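Local coordinates for tubulin-like protein CetZ1 (Haloferax volcanii, PDB 4B46) that controls archaeal cell shape as a GTP-binding cytoskeletal protein of the tubulin superfamily and is essential for the rod-shaped cells that swim efficiently, at residues E177-Q180 and G181-E185; S140-G143 and G144-L148; D184-N187 and E188-V191; N38-K41 and A42-L45; K18-E21 and Y22-R26. One frame throughout, in Å; residues are numbered along the deposited sequence.

Contact 1 of 5, residues E177-Q180 and G181-E185; sequences ESVQ and GGYDE. With GDP (guanosine-5'-diphosphate), chain B.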
# COMPACT_ATOMS: atom_id res chain seq x y z
N GLU A 177 -10.88 17.03 -12.79
CA GLU A 177 -9.90 17.70 -11.95
C GLU A 177 -8.52 17.82 -12.56
O GLU A 177 -8.18 17.12 -13.50
CB GLU A 177 -9.78 16.97 -10.62
CG GLU A 177 -11.02 17.08 -9.77
CD GLU A 177 -10.68 17.17 -8.32
OE1 GLU A 177 -10.22 16.15 -7.76
OE2 GLU A 177 -10.83 18.27 -7.74
N SER A 178 -7.74 18.72 -11.99
CA SER A 178 -6.34 18.86 -12.34
C SER A 178 -5.61 17.58 -11.93
O SER A 178 -6.12 16.79 -11.13
CB SER A 178 -5.74 20.05 -11.62
OG SER A 178 -5.52 19.76 -10.25
N VAL A 179 -4.42 17.39 -12.49
CA VAL A 179 -3.60 16.24 -12.15
C VAL A 179 -3.31 16.18 -10.66
O VAL A 179 -3.53 15.15 -10.01
CB VAL A 179 -2.25 16.27 -12.90
CG1 VAL A 179 -1.25 15.31 -12.26
CG2 VAL A 179 -2.44 15.95 -14.37
N GLN A 180 -2.84 17.30 -10.12
CA GLN A 180 -2.42 17.36 -8.73
C GLN A 180 -3.61 17.28 -7.77
O GLN A 180 -3.52 16.66 -6.72
CB GLN A 180 -1.61 18.63 -8.47
CG GLN A 180 -0.87 18.60 -7.13
CD GLN A 180 -0.03 17.34 -6.96
OE1 GLN A 180 -0.18 16.62 -5.96
NE2 GLN A 180 0.84 17.05 -7.93
N GLY A 181 -4.72 17.91 -8.16
CA GLY A 181 -5.95 17.87 -7.38
C GLY A 181 -6.46 16.45 -7.30
O GLY A 181 -6.97 16.02 -6.26
N GLY A 182 -6.32 15.72 -8.40
CA GLY A 182 -6.71 14.32 -8.45
C GLY A 182 -5.87 13.48 -7.50
O GLY A 182 -6.41 12.63 -6.79
N TYR A 183 -4.56 13.72 -7.50
CA TYR A 183 -3.65 12.98 -6.62
C TYR A 183 -3.94 13.22 -5.15
O TYR A 183 -3.84 12.30 -4.34
CB TYR A 183 -2.18 13.28 -6.94
CG TYR A 183 -1.68 12.66 -8.23
CD1 TYR A 183 -2.11 11.40 -8.63
CD2 TYR A 183 -0.78 13.34 -9.05
CE1 TYR A 183 -1.66 10.83 -9.81
CE2 TYR A 183 -0.32 12.76 -10.23
CZ TYR A 183 -0.77 11.51 -10.60
OH TYR A 183 -0.34 10.93 -11.77
N ASP A 184 -4.31 14.45 -4.79
CA ASP A 184 -4.66 14.76 -3.40
C ASP A 184 -5.83 13.92 -2.91
O ASP A 184 -5.83 13.42 -1.79
CB ASP A 184 -5.00 16.24 -3.23
CG ASP A 184 -3.79 17.14 -3.31
OD1 ASP A 184 -2.65 16.61 -3.27
OD2 ASP A 184 -3.97 18.37 -3.43
N GLU A 185 -6.84 13.76 -3.76
CA GLU A 185 -8.00 12.97 -3.38
C GLU A 185 -7.67 11.49 -3.42
O GLU A 185 -8.06 10.75 -2.53
CB GLU A 185 -9.22 13.31 -4.26
CG GLU A 185 -9.63 14.76 -4.09
CD GLU A 185 -10.72 15.18 -5.05
OE1 GLU A 185 -11.20 14.34 -5.85
OE2 GLU A 185 -11.11 16.37 -5.01
PB GDP B . 9.42 9.24 -9.51
O1B GDP B . 10.42 9.29 -10.63
O2B GDP B . 9.66 10.30 -8.46
O3B GDP B . 9.46 7.85 -8.91
O3A GDP B . 8.02 9.50 -10.23
PA GDP B . 6.69 9.98 -9.48
O1A GDP B . 6.57 9.38 -8.12
O2A GDP B . 6.62 11.48 -9.47
O5' GDP B . 5.56 9.40 -10.49
C5' GDP B . 5.50 7.99 -10.68
C4' GDP B . 4.06 7.57 -10.89
O4' GDP B . 3.32 7.76 -9.69
C3' GDP B . 3.35 8.48 -11.88
O3' GDP B . 3.53 7.93 -13.18
C2' GDP B . 1.89 8.44 -11.44
O2' GDP B . 1.24 7.26 -11.92
C1' GDP B . 1.97 8.21 -9.96
N9 GDP B . 1.86 9.38 -9.09
C8 GDP B . 2.61 10.50 -9.11
N7 GDP B . 2.27 11.32 -8.08
C5 GDP B . 1.31 10.69 -7.37
C6 GDP B . 0.51 10.96 -6.15
O6 GDP B . 0.65 12.03 -5.50
N1 GDP B . -0.37 10.03 -5.77
C2 GDP B . -0.56 8.88 -6.43
N2 GDP B . -1.49 8.01 -5.98
N3 GDP B . 0.13 8.55 -7.55
C4 GDP B . 1.06 9.41 -8.04
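V179 and Y183, one turn apart at the start of helix 179-198, make the tightly packed side of this contact. Their side chains run alongside each other, and V179 CG1 meets Y183 CE2 at 3.4 Å. The tyrosine ring is held between two layers. V179 O lies over one face, 3.4 Å from Y183 CD2. Over the opposite face sits the guanine of GDP, with its C5 above the ring centre, its C6 3.5 Å from Y183 CG and its C4 3.5 Å from Y183 CE1. Further out, Y183 OH reaches C2' of the ribose at 3.4 Å. The first turn itself is started by S178, the N-cap residue. Its chi1 of 75° sets OG between backbone N and carbonyl carbon, where it accepts a 2.9 Å bond from G181 N.

The other side is looser. Q180 bends at chi2 (52°), which leaves NE2 at the edge of the Y183 ring and OE1 near D184 and K14. E177 reaches back against E185 from the opposite direction. The two carboxylates are modelled with E177 OE1 only 2.8 Å from E185 OE1. Because E177 is poorly ordered, this approach of like charges is doubtful; E185 also packs against K174. The chemistry therefore divides the turn: the Y183 ring, backed by V179, presents its other face to the base, while an acidic fringe, poorly ordered at E177, probably depends on solvent or nearby lysine to soften its charge.

Contact 2 of 5, residues S140-G143 and G144-L148; sequences SDEG and GIYTL. With GDP (guanosine-5'-diphosphate), chain B.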
# COMPACT_ATOMS: atom_id res chain seq x y z
N SER A 140 -3.99 5.12 -17.20
CA SER A 140 -3.82 4.78 -18.61
C SER A 140 -3.74 6.02 -19.49
O SER A 140 -3.37 5.93 -20.65
CB SER A 140 -4.95 3.87 -19.09
OG SER A 140 -6.21 4.47 -18.88
N ASP A 141 -4.07 7.18 -18.94
CA ASP A 141 -3.97 8.44 -19.67
C ASP A 141 -2.57 9.08 -19.61
O ASP A 141 -2.30 10.05 -20.31
CB ASP A 141 -5.02 9.44 -19.15
CG ASP A 141 -4.96 9.63 -17.64
OD1 ASP A 141 -4.44 8.74 -16.92
OD2 ASP A 141 -5.44 10.69 -17.16
N GLU A 142 -1.67 8.53 -18.80
CA GLU A 142 -0.35 9.14 -18.61
C GLU A 142 0.54 9.03 -19.83
O GLU A 142 1.23 9.98 -20.19
CB GLU A 142 0.37 8.56 -17.38
CG GLU A 142 -0.39 8.77 -16.09
CD GLU A 142 0.42 8.40 -14.87
OE1 GLU A 142 1.63 8.70 -14.85
OE2 GLU A 142 -0.15 7.81 -13.94
N GLY A 143 0.55 7.86 -20.47
CA GLY A 143 1.38 7.67 -21.65
C GLY A 143 2.02 6.30 -21.63
O GLY A 143 2.22 5.71 -20.57
N GLY A 144 2.34 5.77 -22.80
CA GLY A 144 2.90 4.43 -22.90
C GLY A 144 4.18 4.20 -22.12
O GLY A 144 4.40 3.10 -21.61
N ILE A 145 5.04 5.20 -22.01
CA ILE A 145 6.28 5.00 -21.26
C ILE A 145 6.01 4.72 -19.78
O ILE A 145 6.70 3.94 -19.15
CB ILE A 145 7.28 6.16 -21.42
CG1 ILE A 145 8.63 5.78 -20.81
CG2 ILE A 145 6.76 7.43 -20.79
CD1 ILE A 145 9.35 4.67 -21.57
N TYR A 146 4.97 5.34 -19.23
CA TYR A 146 4.65 5.12 -17.82
C TYR A 146 4.07 3.74 -17.60
O TYR A 146 4.38 3.09 -16.61
CB TYR A 146 3.75 6.25 -17.30
CG TYR A 146 4.35 7.58 -17.70
CD1 TYR A 146 5.45 8.11 -17.03
CD2 TYR A 146 3.86 8.27 -18.80
CE1 TYR A 146 6.03 9.32 -17.43
CE2 TYR A 146 4.42 9.47 -19.21
CZ TYR A 146 5.50 9.99 -18.53
OH TYR A 146 6.04 11.18 -18.96
N THR A 147 3.27 3.27 -18.55
CA THR A 147 2.74 1.91 -18.49
C THR A 147 3.88 0.88 -18.57
O THR A 147 3.90 -0.09 -17.81
CB THR A 147 1.74 1.67 -19.64
OG1 THR A 147 0.75 2.70 -19.61
CG2 THR A 147 1.07 0.32 -19.49
N LEU A 148 4.81 1.11 -19.49
CA LEU A 148 5.98 0.24 -19.64
C LEU A 148 6.85 0.22 -18.39
O LEU A 148 7.27 -0.84 -17.94
CB LEU A 148 6.81 0.65 -20.86
CG LEU A 148 8.09 -0.15 -21.17
CD1 LEU A 148 7.81 -1.64 -21.31
CD2 LEU A 148 8.78 0.38 -22.44
PB GDP B . 9.42 9.24 -9.51
O1B GDP B . 10.42 9.29 -10.63
O2B GDP B . 9.66 10.30 -8.46
O3B GDP B . 9.46 7.85 -8.91
O3A GDP B . 8.02 9.50 -10.23
PA GDP B . 6.69 9.98 -9.48
O1A GDP B . 6.57 9.38 -8.12
O2A GDP B . 6.62 11.48 -9.47
O5' GDP B . 5.56 9.40 -10.49
C5' GDP B . 5.50 7.99 -10.68
C4' GDP B . 4.06 7.57 -10.89
O4' GDP B . 3.32 7.76 -9.69
C3' GDP B . 3.35 8.48 -11.88
O3' GDP B . 3.53 7.93 -13.18
C2' GDP B . 1.89 8.44 -11.44
O2' GDP B . 1.24 7.26 -11.92
C1' GDP B . 1.97 8.21 -9.96
N9 GDP B . 1.86 9.38 -9.09
C8 GDP B . 2.61 10.50 -9.11
N7 GDP B . 2.27 11.32 -8.08
C5 GDP B . 1.31 10.69 -7.37
C6 GDP B . 0.51 10.96 -6.15
O6 GDP B . 0.65 12.03 -5.50
N1 GDP B . -0.37 10.03 -5.77
C2 GDP B . -0.56 8.88 -6.43
N2 GDP B . -1.49 8.01 -5.98
N3 GDP B . 0.13 8.55 -7.55
C4 GDP B . 1.06 9.41 -8.04
O HOH W 1 -0.26 5.50 -18.99
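E142 and Y146 meet at the start of helix 144-160 through carbon as well as oxygen. In van der Waals terms, E142 CB lies 3.8 Å from Y146 CD2, and E142 O approaches the ring obliquely, 3.4 Å from Y146 CE2. G143 CA comes up to the edge of the same ring, in its plane, while CG2 of I145 covers one face. Outside the turn, Y146 also touches A70.

Backbone bonding is modest. G143, the N-cap residue, adopts a phi of 139°, open to it because it carries no CB. Its carbonyl oxygen receives two weak bonds, from Y146 N at 3.1 Å and from T147 N at 3.3 Å. A water bridges G143 N and T147 OG1, accepting from G143 N at 2.9 Å and pairing with T147 OG1 at 3.0 Å. T147 also packs on E357 of helix 353-366.

The shortest polar bonds leave the turn for the nucleotide. With chi1 at -60° and chi2 at -171°, the extended E142 side chain reaches the ribose and presents both carboxylate oxygens to it. OE1 accepts from GDP O3' at 2.6 Å, and OE2 from GDP O2' at 2.5 Å. G139 N, just before the turn, bonds to OE2 and so helps to fix the carboxylate.

Such a loop between a sheet strand and a helix, offering an acidic side chain to the sugar hydroxyls, corresponds to the ribose-binding loop of the tubulin/FtsZ GTPase fold.

Contact 3 of 5, residues D184-N187 and E188-V191; sequences DEIN and EEIV. With GDP (guanosine-5'-diphosphate), chain B.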
# COMPACT_ATOMS: atom_id res chain seq x y z
N ASP A 184 -4.31 14.45 -4.79
CA ASP A 184 -4.66 14.76 -3.40
C ASP A 184 -5.83 13.92 -2.91
O ASP A 184 -5.83 13.42 -1.79
CB ASP A 184 -5.00 16.24 -3.23
CG ASP A 184 -3.79 17.14 -3.31
OD1 ASP A 184 -2.65 16.61 -3.27
OD2 ASP A 184 -3.97 18.37 -3.43
N GLU A 185 -6.84 13.76 -3.76
CA GLU A 185 -8.00 12.97 -3.38
C GLU A 185 -7.67 11.49 -3.42
O GLU A 185 -8.06 10.75 -2.53
CB GLU A 185 -9.22 13.31 -4.26
CG GLU A 185 -9.63 14.76 -4.09
CD GLU A 185 -10.72 15.18 -5.05
OE1 GLU A 185 -11.20 14.34 -5.85
OE2 GLU A 185 -11.11 16.37 -5.01
N ILE A 186 -6.91 11.07 -4.43
CA ILE A 186 -6.47 9.68 -4.50
C ILE A 186 -5.63 9.28 -3.28
O ILE A 186 -5.83 8.21 -2.70
CB ILE A 186 -5.71 9.37 -5.80
CG1 ILE A 186 -6.67 9.42 -6.99
CG2 ILE A 186 -5.03 8.00 -5.71
CD1 ILE A 186 -5.97 9.46 -8.36
N ASN A 187 -4.71 10.15 -2.89
CA ASN A 187 -3.87 9.86 -1.72
C ASN A 187 -4.68 9.72 -0.43
O ASN A 187 -4.32 8.94 0.44
CB ASN A 187 -2.76 10.90 -1.56
CG ASN A 187 -1.76 10.87 -2.70
OD1 ASN A 187 -1.75 9.94 -3.50
ND2 ASN A 187 -0.91 11.89 -2.77
N GLU A 188 -5.77 10.49 -0.31
CA GLU A 188 -6.70 10.34 0.82
C GLU A 188 -7.36 8.97 0.80
O GLU A 188 -7.50 8.32 1.83
CB GLU A 188 -7.79 11.41 0.76
CG GLU A 188 -7.35 12.79 1.20
CD GLU A 188 -7.51 12.99 2.70
OE1 GLU A 188 -7.75 12.00 3.42
OE2 GLU A 188 -7.38 14.15 3.16
N GLU A 189 -7.79 8.55 -0.39
CA GLU A 189 -8.41 7.24 -0.57
C GLU A 189 -7.44 6.11 -0.22
O GLU A 189 -7.82 5.11 0.40
CB GLU A 189 -8.93 7.10 -2.00
CG GLU A 189 -10.08 8.08 -2.31
CD GLU A 189 -10.47 8.10 -3.77
OE1 GLU A 189 -9.59 8.14 -4.65
OE2 GLU A 189 -11.69 8.09 -4.05
N ILE A 190 -6.19 6.28 -0.62
CA ILE A 190 -5.17 5.28 -0.34
C ILE A 190 -4.97 5.16 1.17
O ILE A 190 -5.03 4.06 1.74
CB ILE A 190 -3.83 5.66 -1.01
CG1 ILE A 190 -3.93 5.49 -2.53
CG2 ILE A 190 -2.68 4.85 -0.42
CD1 ILE A 190 -2.71 6.00 -3.32
N VAL A 191 -4.78 6.29 1.84
CA VAL A 191 -4.48 6.28 3.26
C VAL A 191 -5.67 5.82 4.13
O VAL A 191 -5.48 5.14 5.13
CB VAL A 191 -3.92 7.65 3.71
CG1 VAL A 191 -3.71 7.67 5.17
CG2 VAL A 191 -2.59 7.93 3.00
PB GDP B . 9.42 9.24 -9.51
O1B GDP B . 10.42 9.29 -10.63
O2B GDP B . 9.66 10.30 -8.46
O3B GDP B . 9.46 7.85 -8.91
O3A GDP B . 8.02 9.50 -10.23
PA GDP B . 6.69 9.98 -9.48
O1A GDP B . 6.57 9.38 -8.12
O2A GDP B . 6.62 11.48 -9.47
O5' GDP B . 5.56 9.40 -10.49
C5' GDP B . 5.50 7.99 -10.68
C4' GDP B . 4.06 7.57 -10.89
O4' GDP B . 3.32 7.76 -9.69
C3' GDP B . 3.35 8.48 -11.88
O3' GDP B . 3.53 7.93 -13.18
C2' GDP B . 1.89 8.44 -11.44
O2' GDP B . 1.24 7.26 -11.92
C1' GDP B . 1.97 8.21 -9.96
N9 GDP B . 1.86 9.38 -9.09
C8 GDP B . 2.61 10.50 -9.11
N7 GDP B . 2.27 11.32 -8.08
C5 GDP B . 1.31 10.69 -7.37
C6 GDP B . 0.51 10.96 -6.15
O6 GDP B . 0.65 12.03 -5.50
N1 GDP B . -0.37 10.03 -5.77
C2 GDP B . -0.56 8.88 -6.43
N2 GDP B . -1.49 8.01 -5.98
N3 GDP B . 0.13 8.55 -7.55
C4 GDP B . 1.06 9.41 -8.04
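Helix 179-198 corresponds to the long core helix of the tubulin fold, which runs between the GTPase and C-terminal domains, and here its I186 and I190 meet beside the exocyclic N2 of the guanine. I186 CG2 touches I190 CD1 at 3.9 Å, and the two isoleucines extend at a slant to each other. Both methyls also reach the base: I186 CG2 and I190 CD1 each lie 3.6 Å from GDP N2. F167 of strand 163-168 packs against both residues.

Between them along the chain, N187 reads the polar edge of the guanine. Its chi1 of -65° and chi2 of -13° bring the amide to the base. OD1 accepts a fairly straight bond from GDP N1 at 2.7 Å and a weaker one from GDP N2 at 3.2 Å, while ND2 donates to GDP O6 at 3.1 Å.

The turn carrying these groups is regular, with I190 N bonded to I186 O at 2.9 Å. On another side of it, V191 CG2 rests 3.3 Å from N187 O and the side chain packs on helix 9-26. E189, extended, brings OE1 near I186, but its salt bridge is to K174.

One asparagine thus matches two donors, ring N1 and exocyclic N2, and one acceptor, O6, the pattern presented by guanine. With isoleucine methyls lying beside N2, this chemistry implies recognition of the base by complementary polarity along its edge.

Contact 4 of 5, residues N38-K41 and A42-L45; sequences NSAK and ADLL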
# COMPACT_ATOMS: atom_id res chain seq x y z
N ASN A 38 14.46 10.14 -2.47
CA ASN A 38 14.21 10.72 -3.79
C ASN A 38 15.51 11.22 -4.41
O ASN A 38 16.53 11.35 -3.71
CB ASN A 38 13.17 11.85 -3.71
CG ASN A 38 12.37 12.03 -5.01
OD1 ASN A 38 12.89 11.82 -6.12
ND2 ASN A 38 11.11 12.44 -4.88
N SER A 39 15.49 11.46 -5.71
CA SER A 39 16.67 11.99 -6.40
C SER A 39 16.39 13.42 -6.82
O SER A 39 17.25 14.09 -7.39
CB SER A 39 16.99 11.15 -7.63
OG SER A 39 15.88 11.09 -8.51
N ALA A 40 15.18 13.87 -6.54
CA ALA A 40 14.77 15.23 -6.87
C ALA A 40 14.66 16.01 -5.58
O ALA A 40 13.84 15.67 -4.72
CB ALA A 40 13.43 15.23 -7.65
N LYS A 41 15.50 17.03 -5.44
CA LYS A 41 15.61 17.77 -4.19
C LYS A 41 14.35 18.55 -3.86
O LYS A 41 13.91 18.58 -2.70
CB LYS A 41 16.81 18.72 -4.24
CG LYS A 41 17.07 19.46 -2.94
CD LYS A 41 18.48 20.03 -2.91
CE LYS A 41 18.74 20.84 -1.64
NZ LYS A 41 18.15 22.21 -1.73
N ALA A 42 13.75 19.16 -4.87
CA ALA A 42 12.53 19.94 -4.67
C ALA A 42 11.39 19.11 -4.08
O ALA A 42 10.61 19.62 -3.28
CB ALA A 42 12.10 20.59 -5.98
N ASP A 43 11.29 17.83 -4.45
CA ASP A 43 10.25 16.94 -3.93
C ASP A 43 10.38 16.75 -2.42
O ASP A 43 9.38 16.79 -1.70
CB ASP A 43 10.29 15.57 -4.61
CG ASP A 43 9.98 15.64 -6.10
OD1 ASP A 43 9.67 16.75 -6.58
OD2 ASP A 43 10.04 14.60 -6.78
N LEU A 44 11.61 16.54 -1.96
CA LEU A 44 11.84 16.30 -0.54
C LEU A 44 11.54 17.53 0.30
O LEU A 44 11.05 17.41 1.42
CB LEU A 44 13.28 15.83 -0.30
CG LEU A 44 13.65 14.47 -0.90
CD1 LEU A 44 15.14 14.23 -0.72
CD2 LEU A 44 12.83 13.35 -0.23
N LEU A 45 11.83 18.71 -0.24
CA LEU A 45 11.55 19.97 0.45
C LEU A 45 10.05 20.20 0.61
O LEU A 45 9.62 20.87 1.55
CB LEU A 45 12.16 21.14 -0.32
CG LEU A 45 13.68 21.21 -0.40
CD1 LEU A 45 14.11 22.35 -1.32
CD2 LEU A 45 14.28 21.39 0.99
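N38 OD1 is gripped by two backbone amides, and the same side chain reaches over to D43 with its nitrogen. S39 N donates to OD1 at 2.7 Å, in the carbonyl plane and on a lone pair; A40 N donates at 3.1 Å from well above that plane. The second bond makes an Asx turn, which carries the chain from strand 31-38 of the Rossmann-like sheet into the short helix 41-45.

Pinned this way, the amide turns ND2 toward D43 OD2, a weak bond at 3.1 Å with the amide and carboxylate planes 62° apart. The carboxylate also lies against the methyl of A40, whose CB is 3.6 Å from D43 OD2. D43 and N38 both touch Q10 of the GTP-binding site, and S39 OG bonds to T111 OG1, so the turn borders the phosphate end of the nucleotide.

A40, at the N-cap, has no side-chain oxygen to cap the helix, and its carbonyl receives a weak bond from D43 N. The first regular bond is L45 N to K41 O at 3.2 Å. The buried L44 packs on the root of N38, its CD2 3.8 Å from N38 CB.

Contact 5 of 5, residues K18-E21 and Y22-R26; sequences KFVE and YDRER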
# COMPACT_ATOMS: atom_id res chain seq x y z
N LYS A 18 1.32 11.69 3.89
CA LYS A 18 -0.10 11.74 4.25
C LYS A 18 -0.45 10.66 5.27
O LYS A 18 -1.30 10.88 6.14
CB LYS A 18 -0.98 11.59 3.02
CG LYS A 18 -2.45 11.84 3.29
CD LYS A 18 -3.08 12.60 2.14
CE LYS A 18 -4.15 13.54 2.64
NZ LYS A 18 -4.59 14.47 1.56
N PHE A 19 0.19 9.51 5.16
CA PHE A 19 0.04 8.44 6.14
C PHE A 19 0.45 8.90 7.53
O PHE A 19 -0.21 8.59 8.53
CB PHE A 19 0.86 7.22 5.72
CG PHE A 19 0.06 5.96 5.66
CD1 PHE A 19 -0.58 5.48 6.78
CD2 PHE A 19 -0.07 5.27 4.47
CE1 PHE A 19 -1.33 4.33 6.73
CE2 PHE A 19 -0.82 4.12 4.40
CZ PHE A 19 -1.45 3.64 5.54
N VAL A 20 1.55 9.65 7.60
CA VAL A 20 2.02 10.21 8.87
C VAL A 20 0.97 11.15 9.47
O VAL A 20 0.71 11.11 10.67
CB VAL A 20 3.36 10.96 8.71
CG1 VAL A 20 3.71 11.71 9.99
CG2 VAL A 20 4.47 9.99 8.34
N GLU A 21 0.37 11.98 8.63
CA GLU A 21 -0.65 12.92 9.09
C GLU A 21 -1.92 12.20 9.57
O GLU A 21 -2.51 12.56 10.59
CB GLU A 21 -0.99 13.93 7.99
CG GLU A 21 -2.09 14.92 8.34
CD GLU A 21 -2.55 15.70 7.12
OE1 GLU A 21 -3.22 15.12 6.25
OE2 GLU A 21 -2.23 16.91 7.04
N TYR A 22 -2.32 11.18 8.82
CA TYR A 22 -3.48 10.37 9.16
C TYR A 22 -3.28 9.68 10.51
O TYR A 22 -4.17 9.67 11.37
CB TYR A 22 -3.65 9.31 8.08
CG TYR A 22 -4.67 8.24 8.38
CD1 TYR A 22 -4.33 7.11 9.10
CD2 TYR A 22 -5.97 8.34 7.89
CE1 TYR A 22 -5.27 6.12 9.37
CE2 TYR A 22 -6.91 7.36 8.14
CZ TYR A 22 -6.55 6.25 8.88
OH TYR A 22 -7.48 5.27 9.14
N ASP A 23 -2.11 9.07 10.65
CA ASP A 23 -1.73 8.32 11.84
C ASP A 23 -1.70 9.23 13.06
O ASP A 23 -2.13 8.85 14.15
CB ASP A 23 -0.35 7.70 11.62
CG ASP A 23 0.04 6.74 12.72
OD1 ASP A 23 -0.79 5.88 13.08
OD2 ASP A 23 1.18 6.83 13.21
N ARG A 24 -1.19 10.44 12.86
CA ARG A 24 -1.09 11.44 13.91
C ARG A 24 -2.47 11.97 14.33
O ARG A 24 -2.75 12.11 15.53
CB ARG A 24 -0.19 12.59 13.44
CG ARG A 24 0.29 13.53 14.52
CD ARG A 24 1.51 14.32 14.02
NE ARG A 24 2.65 13.45 13.76
CZ ARG A 24 3.77 13.84 13.15
NH1 ARG A 24 3.90 15.08 12.71
NH2 ARG A 24 4.75 12.97 12.96
N GLU A 25 -3.33 12.25 13.35
CA GLU A 25 -4.68 12.77 13.62
C GLU A 25 -5.52 11.80 14.43
O GLU A 25 -6.38 12.21 15.20
CB GLU A 25 -5.42 13.06 12.31
CG GLU A 25 -4.99 14.33 11.59
CD GLU A 25 -5.64 14.47 10.22
OE1 GLU A 25 -6.31 13.51 9.78
OE2 GLU A 25 -5.48 15.54 9.60
N ARG A 26 -5.28 10.51 14.24
CA ARG A 26 -6.10 9.48 14.86
C ARG A 26 -5.39 8.77 15.99
O ARG A 26 -5.97 7.91 16.65
CB ARG A 26 -6.53 8.46 13.81
CG ARG A 26 -7.39 9.08 12.73
CD ARG A 26 -7.59 8.16 11.55
NE ARG A 26 -8.61 8.68 10.65
CZ ARG A 26 -8.46 9.75 9.87
NH1 ARG A 26 -7.31 10.41 9.87
NH2 ARG A 26 -9.45 10.14 9.08
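R24 lies along V20 on helix 9-26, the helix of a beta-alpha-beta crossover between strands 3-8 and 31-38 in the Rossmann-like half of the protein. From its root, R24 CB touches V20 O at 3.3 Å, the same carbonyl that accepts the bond from R24 N. The chain first runs extended, then bends at chi3 (-64°), which folds the head group back beside V20. There CZ comes 3.8 Å from V20 CG1 and NH2 3.4 Å from it, the methyl sitting over one guanidinium face toward its rim. A charged group at the surface is thus laid flat over an apolar neighbour. V20 itself packs inward on V31 and A34 of strand 31-38.

The next pair, E21 and E25, is less comfortable. Their carboxylate planes are almost parallel, and E21 OE1 stands 4.1 Å from E25 OE2, a like-charge approach that solvent probably screens. E21 CG also lies 3.7 Å from E25 OE2. R26 probably offsets part of this charge through a salt bridge, NH1 to E25 OE1 at 3.3 Å, whose hydrogen bond is weak.

D23 turns its carboxylate to the chain that follows the helix, accepting from I30 N and V31 N. Further along, R26 folds over the Y22 ring: its CD sits over one face, and Y22 CE2 lies 3.2 Å above the guanidinium plane, toward its rim.

How the contacts relate
Contacts 1 and 2 are surface turns at helix starts, and contacts 3, 4 and 5 are partly buried. Contacts 1 and 3 overlap on helix 179-198 and, with contact 2, touch GDP, but each uses different chemistry: an aromatic face, an amide on the base edge, and a carboxylate on the ribose. Y183 OH of contact 1 packs near E142 of contact 2. Contact 4 neighbours the phosphate end without bonding to GDP. Contact 5, about 12 Å from contact 3 between centres, lies on helix 9-26, where V191 packs on Y22 and K18 makes a weak ion pair with E188. There apolar packing and weak ion pairs prevail, away from the ligand.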